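Long-range contacts in fructooligosaccharide ABC transporter substrate-binding protein FusA (PDB 5G5Y), which binds short- and long-chain fructooligosaccharides, with a preference for tetrasaccharides and larger, and serves as the solute-binding protein of the FusABC-MsmK ABC transporter: residues L333-Y343 with F352-H363; L14-L25 with E373-G381. One frame throughout, in Å; residues are numbered along the deposited sequence.

Contact 1: L333-Y343 with F352-H363; sequences LQSVQNNWGTY and FELDQASNSLKH
The substrate site of this solute-binding protein includes W340, and a two-stranded hairpin packs on the helix that ends with it. F352, at the start of the hairpin, sets its ring against the helix end: its CZ lies 3.6 Å from V336 CG1 and 3.8 Å from W340 CB, while G341 O meets the ring at its edge, in plane. H363 turns an edge toward the face of the W340 six-membered ring, centroids 5.7 Å apart and planes at 67°, a T-shaped pair; ND1 of H363 is hydrogen-bonded to T396 OG1. L361 meets V336 tip to tip and is pressed tightly against L333, CD2 of L333 lying 3.5 Å from CD1 of L361. Beyond the helix, the backbone N of F352 donates to T342 O (3.0 Å). Y343 and L354 lie side by side, and L354 CB sits 3.9 Å from the Y343 ring centroid, only 16° off the normal, a CH-pi contact. Q337 ties the turn back to the helix: its OE1 accepts from T342 OG1, and its NE2 donates to L333 O. The short strands 352-355 and 360-363, joined by the reciprocal backbone bonds E353 N to K362 O and K362 N to E353 O, form an antiparallel beta hairpin, with a G1 bulge at N359 and S360 facing D355, packed against a helix of the sugar-binding site.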
loop_
_atom_site.group_PDB
_atom_site.type_symbol
_atom_site.label_atom_id
_atom_site.label_comp_id
_atom_site.label_asym_id
_atom_site.label_seq_id
_atom_site.Cartn_x
_atom_site.Cartn_y
_atom_site.Cartn_z
ATOM N N LEU A 333 -5.909 15.393 -15.930
ATOM C CA LEU A 333 -5.403 16.574 -15.173
ATOM C C LEU A 333 -6.169 16.805 -13.868
ATOM O O LEU A 333 -5.607 17.273 -12.861
ATOM C CB LEU A 333 -5.440 17.848 -16.016
ATOM C CG LEU A 333 -4.200 18.139 -16.876
ATOM C CD1 LEU A 333 -4.543 19.299 -17.812
ATOM C CD2 LEU A 333 -2.963 18.495 -16.067
ATOM N N GLN A 334 -7.450 16.460 -13.875
ATOM C CA GLN A 334 -8.258 16.621 -12.710
ATOM C C GLN A 334 -7.899 15.543 -11.680
ATOM O O GLN A 334 -7.796 15.861 -10.505
ATOM C CB GLN A 334 -9.744 16.534 -13.054
ATOM C CG GLN A 334 -10.635 17.046 -11.922
ATOM C CD GLN A 334 -10.543 18.555 -11.748
ATOM O OE1 GLN A 334 -10.766 19.298 -12.682
ATOM N NE2 GLN A 334 -10.164 18.999 -10.570
ATOM N N SER A 335 -7.791 14.277 -12.112
ATOM C CA SER A 335 -7.366 13.210 -11.209
ATOM C C SER A 335 -6.045 13.528 -10.495
ATOM O O SER A 335 -5.906 13.310 -9.293
ATOM C CB SER A 335 -7.279 11.877 -11.935
ATOM O OG SER A 335 -8.547 11.390 -12.259
ATOM N N VAL A 336 -5.071 14.047 -11.242
ATOM C CA VAL A 336 -3.784 14.311 -10.677
ATOM C C VAL A 336 -3.922 15.377 -9.575
ATOM O O VAL A 336 -3.446 15.181 -8.470
ATOM C CB VAL A 336 -2.757 14.723 -11.754
ATOM C CG1 VAL A 336 -1.497 15.304 -11.149
ATOM C CG2 VAL A 336 -2.453 13.539 -12.680
ATOM N N GLN A 337 -4.599 16.483 -9.873
ATOM C CA GLN A 337 -4.761 17.555 -8.871
ATOM C C GLN A 337 -5.589 17.099 -7.682
ATOM O O GLN A 337 -5.216 17.354 -6.513
ATOM C CB GLN A 337 -5.417 18.772 -9.507
ATOM C CG GLN A 337 -4.581 19.444 -10.555
ATOM C CD GLN A 337 -5.354 20.541 -11.237
ATOM O OE1 GLN A 337 -5.503 21.607 -10.674
ATOM N NE2 GLN A 337 -5.856 20.273 -12.453
ATOM N N ASN A 338 -6.681 16.375 -7.942
ATOM C CA ASN A 338 -7.517 15.911 -6.829
ATOM C C ASN A 338 -6.722 15.069 -5.830
ATOM O O ASN A 338 -6.925 15.160 -4.617
ATOM C CB ASN A 338 -8.731 15.122 -7.319
ATOM C CG ASN A 338 -9.756 16.004 -8.026
ATOM O OD1 ASN A 338 -9.568 17.217 -8.181
ATOM N ND2 ASN A 338 -10.828 15.380 -8.493
ATOM N N ASN A 339 -5.796 14.292 -6.362
ATOM C CA ASN A 339 -4.966 13.398 -5.565
ATOM C C ASN A 339 -3.887 14.169 -4.786
ATOM O O ASN A 339 -3.587 13.824 -3.653
ATOM C CB ASN A 339 -4.279 12.390 -6.486
ATOM C CG ASN A 339 -3.711 11.172 -5.738
ATOM O OD1 ASN A 339 -4.401 10.549 -4.942
ATOM N ND2 ASN A 339 -2.474 10.815 -6.030
ATOM N N TRP A 340 -3.260 15.147 -5.434
ATOM C CA TRP A 340 -1.998 15.704 -4.937
ATOM C C TRP A 340 -1.949 17.203 -4.615
ATOM O O TRP A 340 -1.049 17.614 -3.870
ATOM C CB TRP A 340 -0.849 15.362 -5.902
ATOM C CG TRP A 340 -0.299 13.987 -5.785
ATOM C CD1 TRP A 340 -0.041 13.289 -4.618
ATOM C CD2 TRP A 340 0.154 13.147 -6.852
ATOM N NE1 TRP A 340 0.506 12.040 -4.913
ATOM C CE2 TRP A 340 0.648 11.933 -6.269
ATOM C CE3 TRP A 340 0.171 13.272 -8.237
ATOM C CZ2 TRP A 340 1.116 10.862 -7.041
ATOM C CZ3 TRP A 340 0.681 12.206 -8.997
ATOM C CH2 TRP A 340 1.139 11.030 -8.392
ATOM N N GLY A 341 -2.824 18.011 -5.218
ATOM C CA GLY A 341 -2.808 19.459 -5.021
ATOM C C GLY A 341 -3.015 20.223 -6.297
ATOM O O GLY A 341 -3.428 19.658 -7.300
ATOM N N THR A 342 -2.724 21.521 -6.287
ATOM C CA THR A 342 -3.014 22.313 -7.464
ATOM C C THR A 342 -1.926 23.373 -7.764
ATOM O O THR A 342 -0.852 23.335 -7.200
ATOM C CB THR A 342 -4.459 22.869 -7.376
ATOM O OG1 THR A 342 -4.842 23.440 -8.633
ATOM C CG2 THR A 342 -4.598 23.910 -6.237
ATOM N N TYR A 343 -2.239 24.260 -8.696
ATOM C CA TYR A 343 -1.336 25.271 -9.224
ATOM C C TYR A 343 -2.057 26.613 -9.189
ATOM O O TYR A 343 -3.298 26.663 -9.108
ATOM C CB TYR A 343 -1.025 24.960 -10.707
ATOM C CG TYR A 343 -2.252 25.064 -11.592
ATOM C CD1 TYR A 343 -3.111 23.968 -11.756
ATOM C CD2 TYR A 343 -2.624 26.292 -12.181
ATOM C CE1 TYR A 343 -4.274 24.073 -12.504
ATOM C CE2 TYR A 343 -3.775 26.399 -12.947
ATOM C CZ TYR A 343 -4.599 25.281 -13.095
ATOM O OH TYR A 343 -5.735 25.368 -13.832
ATOM N N PHE A 352 1.921 22.238 -7.592
ATOM C CA PHE A 352 2.234 22.204 -9.017
ATOM C C PHE A 352 2.356 23.591 -9.692
ATOM O O PHE A 352 1.788 24.560 -9.210
ATOM C CB PHE A 352 1.110 21.529 -9.743
ATOM C CG PHE A 352 0.904 20.081 -9.379
ATOM C CD1 PHE A 352 1.795 19.113 -9.817
ATOM C CD2 PHE A 352 -0.235 19.674 -8.698
ATOM C CE1 PHE A 352 1.572 17.757 -9.536
ATOM C CE2 PHE A 352 -0.467 18.323 -8.411
ATOM C CZ PHE A 352 0.444 17.369 -8.857
ATOM N N GLU A 353 3.068 23.642 -10.804
ATOM C CA GLU A 353 2.867 24.701 -11.802
ATOM C C GLU A 353 2.304 24.045 -13.047
ATOM O O GLU A 353 2.642 22.901 -13.378
ATOM C CB GLU A 353 4.161 25.490 -12.125
ATOM C CG GLU A 353 5.335 24.644 -12.572
ATOM C CD GLU A 353 6.466 25.423 -13.272
ATOM O OE1 GLU A 353 6.494 26.678 -13.253
ATOM O OE2 GLU A 353 7.348 24.739 -13.842
ATOM N N LEU A 354 1.409 24.756 -13.721
ATOM C CA LEU A 354 0.838 24.284 -14.950
ATOM C C LEU A 354 1.606 24.910 -16.095
ATOM O O LEU A 354 1.737 26.142 -16.157
ATOM C CB LEU A 354 -0.631 24.685 -15.043
ATOM C CG LEU A 354 -1.392 24.365 -16.329
ATOM C CD1 LEU A 354 -1.571 22.863 -16.487
ATOM C CD2 LEU A 354 -2.733 25.112 -16.362
ATOM N N ASP A 355 2.099 24.081 -17.002
ATOM C CA ASP A 355 2.664 24.594 -18.218
ATOM C C ASP A 355 1.513 24.893 -19.179
ATOM O O ASP A 355 0.820 23.962 -19.598
ATOM C CB ASP A 355 3.623 23.620 -18.847
ATOM C CG ASP A 355 4.284 24.210 -20.089
ATOM O OD1 ASP A 355 4.983 25.234 -19.908
ATOM O OD2 ASP A 355 4.059 23.692 -21.225
ATOM N N GLN A 356 1.327 26.187 -19.496
ATOM C CA GLN A 356 0.222 26.673 -20.343
ATOM C C GLN A 356 0.153 25.956 -21.659
ATOM O O GLN A 356 -0.891 25.429 -22.021
ATOM C CB GLN A 356 0.362 28.165 -20.653
ATOM C CG GLN A 356 -0.058 29.102 -19.534
ATOM C CD GLN A 356 -0.130 30.565 -19.987
ATOM O OE1 GLN A 356 0.278 30.919 -21.111
ATOM N NE2 GLN A 356 -0.652 31.428 -19.105
ATOM N N ALA A 357 1.277 25.944 -22.369
ATOM C CA ALA A 357 1.334 25.406 -23.718
ATOM C C ALA A 357 1.042 23.911 -23.800
ATOM O O ALA A 357 0.289 23.484 -24.675
ATOM C CB ALA A 357 2.697 25.683 -24.332
ATOM N N SER A 358 1.690 23.119 -22.941
ATOM C CA SER A 358 1.544 21.661 -22.976
ATOM C C SER A 358 0.367 21.159 -22.133
ATOM O O SER A 358 0.031 19.985 -22.213
ATOM C CB SER A 358 2.834 20.991 -22.523
ATOM O OG SER A 358 3.060 21.232 -21.145
ATOM N N ASN A 359 -0.232 22.041 -21.326
ATOM C CA ASN A 359 -1.306 21.691 -20.400
ATOM C C ASN A 359 -0.877 20.487 -19.528
ATOM O O ASN A 359 -1.533 19.459 -19.499
ATOM C CB ASN A 359 -2.600 21.435 -21.179
ATOM C CG ASN A 359 -3.846 21.647 -20.341
ATOM O OD1 ASN A 359 -3.944 22.606 -19.562
ATOM N ND2 ASN A 359 -4.824 20.746 -20.495
ATOM N N SER A 360 0.282 20.619 -18.893
ATOM C CA SER A 360 0.816 19.568 -18.035
ATOM C C SER A 360 1.354 20.159 -16.758
ATOM O O SER A 360 1.756 21.342 -16.682
ATOM C CB SER A 360 1.899 18.781 -18.764
ATOM O OG SER A 360 3.035 19.598 -19.029
ATOM N N LEU A 361 1.356 19.316 -15.735
ATOM C CA LEU A 361 1.691 19.700 -14.386
ATOM C C LEU A 361 3.116 19.285 -14.042
ATOM O O LEU A 361 3.561 18.192 -14.426
ATOM C CB LEU A 361 0.696 19.037 -13.420
ATOM C CG LEU A 361 -0.759 19.506 -13.515
ATOM C CD1 LEU A 361 -1.705 18.523 -12.841
ATOM C CD2 LEU A 361 -0.946 20.883 -12.914
ATOM N N LYS A 362 3.828 20.161 -13.331
ATOM C CA LYS A 362 5.148 19.866 -12.770
ATOM C C LYS A 362 5.155 20.142 -11.284
ATOM O O LYS A 362 4.731 21.203 -10.849
ATOM C CB LYS A 362 6.255 20.710 -13.449
ATOM N N HIS A 363 5.675 19.198 -10.493
ATOM C CA HIS A 363 5.805 19.398 -9.070
ATOM C C HIS A 363 6.775 20.520 -8.768
ATOM O O HIS A 363 7.835 20.584 -9.381
ATOM C CB HIS A 363 6.327 18.137 -8.360
ATOM C CG HIS A 363 5.285 17.085 -8.183
ATOM N ND1 HIS A 363 4.961 16.176 -9.164
ATOM C CD2 HIS A 363 4.461 16.833 -7.148
ATOM C CE1 HIS A 363 4.004 15.382 -8.721
ATOM N NE2 HIS A 363 3.669 15.773 -7.504
#

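Contact 2: L14-L25 with E373-G381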
loop_
_atom_site.group_PDB
_atom_site.type_symbol
_atom_site.label_atom_id
_atom_site.label_comp_id
_atom_site.label_asym_id
_atom_site.label_seq_id
_atom_site.Cartn_x
_atom_site.Cartn_y
_atom_site.Cartn_z
ATOM N N LEU A 14 -6.663 20.052 8.671
ATOM C CA LEU A 14 -5.906 21.193 8.179
ATOM C C LEU A 14 -6.600 21.932 7.038
ATOM O O LEU A 14 -6.230 23.077 6.742
ATOM C CB LEU A 14 -4.525 20.752 7.740
ATOM C CG LEU A 14 -3.648 20.086 8.805
ATOM C CD1 LEU A 14 -2.322 19.724 8.156
ATOM C CD2 LEU A 14 -3.417 20.984 10.017
ATOM N N SER A 15 -7.570 21.276 6.376
ATOM C CA SER A 15 -8.288 21.903 5.244
ATOM C C SER A 15 -9.471 22.737 5.732
ATOM O O SER A 15 -9.910 22.575 6.856
ATOM C CB SER A 15 -8.751 20.826 4.268
ATOM O OG SER A 15 -9.700 19.998 4.876
ATOM N N PRO A 16 -10.028 23.602 4.875
ATOM C CA PRO A 16 -11.129 24.461 5.314
ATOM C C PRO A 16 -12.387 23.712 5.701
ATOM O O PRO A 16 -12.681 22.668 5.128
ATOM C CB PRO A 16 -11.395 25.358 4.094
ATOM C CG PRO A 16 -10.180 25.269 3.275
ATOM C CD PRO A 16 -9.596 23.918 3.504
ATOM N N LYS A 17 -13.151 24.236 6.662
ATOM C CA LYS A 17 -14.405 23.567 7.063
ATOM C C LYS A 17 -15.381 23.414 5.882
ATOM O O LYS A 17 -16.082 22.409 5.787
ATOM C CB LYS A 17 -15.121 24.311 8.186
ATOM C CG LYS A 17 -14.303 24.559 9.442
ATOM C CD LYS A 17 -14.108 23.334 10.311
ATOM C CE LYS A 17 -12.748 23.357 11.024
ATOM N NZ LYS A 17 -11.643 22.756 10.210
ATOM N N ASP A 18 -15.449 24.436 5.034
ATOM C CA ASP A 18 -16.208 24.370 3.791
ATOM C C ASP A 18 -15.246 23.998 2.665
ATOM O O ASP A 18 -14.404 24.789 2.309
ATOM C CB ASP A 18 -16.877 25.712 3.501
ATOM C CG ASP A 18 -17.738 25.695 2.232
ATOM O OD1 ASP A 18 -17.856 24.633 1.537
ATOM O OD2 ASP A 18 -18.317 26.773 1.919
ATOM N N PRO A 19 -15.404 22.798 2.073
ATOM C CA PRO A 19 -14.538 22.418 0.950
ATOM C C PRO A 19 -14.554 23.385 -0.249
ATOM O O PRO A 19 -13.581 23.424 -1.007
ATOM C CB PRO A 19 -15.100 21.079 0.513
ATOM C CG PRO A 19 -15.714 20.513 1.723
ATOM C CD PRO A 19 -16.327 21.710 2.420
ATOM N N ASN A 20 -15.643 24.113 -0.444
ATOM C CA ASN A 20 -15.692 25.090 -1.529
ATOM C C ASN A 20 -14.683 26.243 -1.387
ATOM O O ASN A 20 -14.530 27.007 -2.316
ATOM C CB ASN A 20 -17.090 25.648 -1.714
ATOM C CG ASN A 20 -18.068 24.627 -2.257
ATOM O OD1 ASN A 20 -17.709 23.747 -3.069
ATOM N ND2 ASN A 20 -19.310 24.736 -1.839
ATOM N N GLU A 21 -14.017 26.371 -0.244
ATOM C CA GLU A 21 -12.888 27.293 -0.086
ATOM C C GLU A 21 -11.555 26.765 -0.693
ATOM O O GLU A 21 -10.564 27.480 -0.698
ATOM C CB GLU A 21 -12.698 27.642 1.396
ATOM C CG GLU A 21 -13.892 28.396 1.960
ATOM C CD GLU A 21 -13.732 28.764 3.431
ATOM O OE1 GLU A 21 -12.615 28.637 3.959
ATOM O OE2 GLU A 21 -14.742 29.163 4.057
ATOM N N LYS A 22 -11.530 25.512 -1.153
ATOM C CA LYS A 22 -10.403 24.957 -1.911
ATOM C C LYS A 22 -10.428 25.435 -3.364
ATOM O O LYS A 22 -11.468 25.434 -4.003
ATOM C CB LYS A 22 -10.450 23.432 -1.904
ATOM C CG LYS A 22 -10.176 22.843 -0.558
ATOM C CD LYS A 22 -10.041 21.320 -0.582
ATOM C CE LYS A 22 -9.678 20.810 0.789
ATOM N NZ LYS A 22 -9.670 19.319 0.952
ATOM N N LEU A 23 -9.262 25.848 -3.857
ATOM C CA LEU A 23 -9.099 26.319 -5.234
ATOM C C LEU A 23 -9.550 25.283 -6.288
ATOM O O LEU A 23 -10.225 25.628 -7.304
ATOM C CB LEU A 23 -7.662 26.815 -5.446
ATOM C CG LEU A 23 -7.327 27.447 -6.779
ATOM C CD1 LEU A 23 -8.306 28.555 -7.202
ATOM C CD2 LEU A 23 -5.907 28.000 -6.729
ATOM N N ILE A 24 -9.225 24.012 -6.055
ATOM C CA ILE A 24 -9.694 22.956 -6.970
ATOM C C ILE A 24 -11.216 22.974 -7.112
ATOM O O ILE A 24 -11.761 22.869 -8.223
ATOM C CB ILE A 24 -9.179 21.549 -6.528
ATOM C CG1 ILE A 24 -7.679 21.387 -6.854
ATOM C CG2 ILE A 24 -9.935 20.455 -7.233
ATOM C CD1 ILE A 24 -7.044 20.150 -6.217
ATOM N N LEU A 25 -11.943 23.085 -6.014
ATOM C CA LEU A 25 -13.392 22.992 -6.119
ATOM C C LEU A 25 -14.048 24.280 -6.668
ATOM O O LEU A 25 -15.125 24.231 -7.247
ATOM C CB LEU A 25 -13.978 22.582 -4.789
ATOM C CG LEU A 25 -13.506 21.163 -4.425
ATOM C CD1 LEU A 25 -13.884 20.874 -2.995
ATOM C CD2 LEU A 25 -14.124 20.125 -5.360
ATOM N N GLU A 373 2.113 19.865 5.110
ATOM C CA GLU A 373 0.696 20.224 5.211
ATOM C C GLU A 373 -0.012 20.627 3.925
ATOM O O GLU A 373 -1.255 20.645 3.900
ATOM C CB GLU A 373 0.563 21.415 6.165
ATOM C CG GLU A 373 1.233 21.211 7.514
ATOM C CD GLU A 373 0.937 22.326 8.505
ATOM O OE1 GLU A 373 0.351 23.380 8.127
ATOM O OE2 GLU A 373 1.302 22.127 9.680
ATOM N N LEU A 374 0.739 21.016 2.901
ATOM C CA LEU A 374 0.122 21.675 1.767
ATOM C C LEU A 374 -0.786 20.701 0.986
ATOM O O LEU A 374 -1.862 21.094 0.508
ATOM C CB LEU A 374 1.156 22.297 0.869
ATOM C CG LEU A 374 0.598 23.018 -0.362
ATOM C CD1 LEU A 374 -0.303 24.170 0.073
ATOM C CD2 LEU A 374 1.759 23.480 -1.217
ATOM N N ARG A 375 -0.387 19.429 0.910
ATOM C CA ARG A 375 -1.207 18.445 0.187
ATOM C C ARG A 375 -2.578 18.310 0.889
ATOM O O ARG A 375 -3.638 18.402 0.252
ATOM C CB ARG A 375 -0.522 17.098 0.098
ATOM C CG ARG A 375 -1.391 16.080 -0.617
ATOM C CD ARG A 375 -0.816 14.672 -0.576
ATOM N NE ARG A 375 -1.698 13.750 -1.315
ATOM C CZ ARG A 375 -1.446 12.452 -1.519
ATOM N NH1 ARG A 375 -0.335 11.902 -1.056
ATOM N NH2 ARG A 375 -2.297 11.697 -2.206
ATOM N N GLN A 376 -2.543 18.128 2.201
ATOM C CA GLN A 376 -3.772 18.007 2.999
ATOM C C GLN A 376 -4.679 19.218 2.901
ATOM O O GLN A 376 -5.884 19.072 2.980
ATOM C CB GLN A 376 -3.455 17.780 4.467
ATOM C CG GLN A 376 -3.043 16.397 4.859
ATOM C CD GLN A 376 -2.438 16.473 6.244
ATOM O OE1 GLN A 376 -3.174 16.593 7.227
ATOM N NE2 GLN A 376 -1.095 16.537 6.324
ATOM N N LYS A 377 -4.087 20.408 2.772
ATOM C CA LYS A 377 -4.848 21.637 2.646
ATOM C C LYS A 377 -5.499 21.850 1.291
ATOM O O LYS A 377 -6.487 22.588 1.215
ATOM C CB LYS A 377 -3.973 22.863 2.964
ATOM C CG LYS A 377 -3.484 22.954 4.394
ATOM C CD LYS A 377 -2.623 24.218 4.510
ATOM C CE LYS A 377 -1.949 24.393 5.846
ATOM N NZ LYS A 377 -0.934 25.481 5.753
ATOM N N THR A 378 -4.965 21.211 0.234
ATOM C CA THR A 378 -5.300 21.557 -1.163
ATOM C C THR A 378 -5.845 20.409 -2.029
ATOM O O THR A 378 -6.516 20.682 -3.018
ATOM C CB THR A 378 -4.102 22.242 -1.876
ATOM O OG1 THR A 378 -2.973 21.360 -2.008
ATOM C CG2 THR A 378 -3.663 23.523 -1.076
ATOM N N GLU A 379 -5.518 19.160 -1.688
ATOM C CA GLU A 379 -6.073 17.984 -2.360
ATOM C C GLU A 379 -7.565 17.853 -2.053
ATOM O O GLU A 379 -8.082 18.436 -1.087
ATOM C CB GLU A 379 -5.373 16.680 -1.886
ATOM C CG GLU A 379 -5.831 16.224 -0.501
ATOM C CD GLU A 379 -4.959 15.130 0.134
ATOM O OE1 GLU A 379 -4.408 14.285 -0.595
ATOM O OE2 GLU A 379 -4.819 15.119 1.382
ATOM N N VAL A 380 -8.266 17.041 -2.834
ATOM C CA VAL A 380 -9.648 16.739 -2.516
ATOM C C VAL A 380 -9.968 15.271 -2.320
ATOM O O VAL A 380 -11.042 14.962 -1.792
ATOM C CB VAL A 380 -10.646 17.357 -3.547
ATOM C CG1 VAL A 380 -10.317 18.840 -3.831
ATOM C CG2 VAL A 380 -10.635 16.619 -4.825
ATOM N N GLY A 381 -9.095 14.365 -2.750
ATOM C CA GLY A 381 -9.369 12.934 -2.625
ATOM C C GLY A 381 -10.491 12.561 -3.556
ATOM O O GLY A 381 -10.614 13.125 -4.648
HETATM O O HOH W 1 -8.234 17.533 2.855
HETATM O O HOH W 2 -7.508 23.069 -3.845
#
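K22 and V380 cross obliquely, the lysine running on as an extended chain toward the end of the helix that ends at T378. Its CG is anti to the carbonyl carbon (chi1 -69°) and every later torsion is near 180°, an extension that carries K22 NZ to within 2.7 Å of E379 O. The approach is nearly straight down the carbonyl, with a C=O...N angle of 167°. NZ also donates to a water 3.0 Å away, which in turn donates to Q376 O; the ammonium group reaches one backbone carbonyl, E379 O, directly and a second, Q376 O, through the water, near the helix C-terminus, where the helix dipole would probably favour a positive charge. V380 turns CG1 to the other segment: I24 crosses it at an angle, CG2 of I24 being 3.8 Å from CG1 of V380, whereas L25 meets it tip to tip. This joins the start of helix 23-32, with K22 at its N-cap position, to the C-terminal end of helix 370-378, which carries the substrate-binding residue R375 and is followed directly by a second, E379. A second water links the two ends, accepting from I24 N at 3.0 Å and donating to T378 O at 2.7 Å. Farther along, L14 crosses Q376 at a slant, its CD1 in van der Waals contact with Q376 OE1 at 3.4 Å; the hydrogen bond of OE1 is with S12 OG.

Contacts 1 and 2 have centres 15 Å apart and meet at the C-terminal end of helix 332-340. There N339 O lies 2.9 Å from R375 NH2 and N338 O lies 2.9 Å from V380 N, both probable hydrogen bonds. I24 CD1 packs 3.4 Å from Q337 O. Strand 360-363 of contact 1 is followed in the chain by helix 370-378 of contact 2, so one continuous run supplies a partner to each. Both contribute to the substrate site: the W340 side chain is about 4 Å from those of R375 and E123 and about 6 Å from that of E379. R375 NE and E379 OE1, 2.9 Å apart, form a salt bridge whose hydrogen-bond geometry is weak.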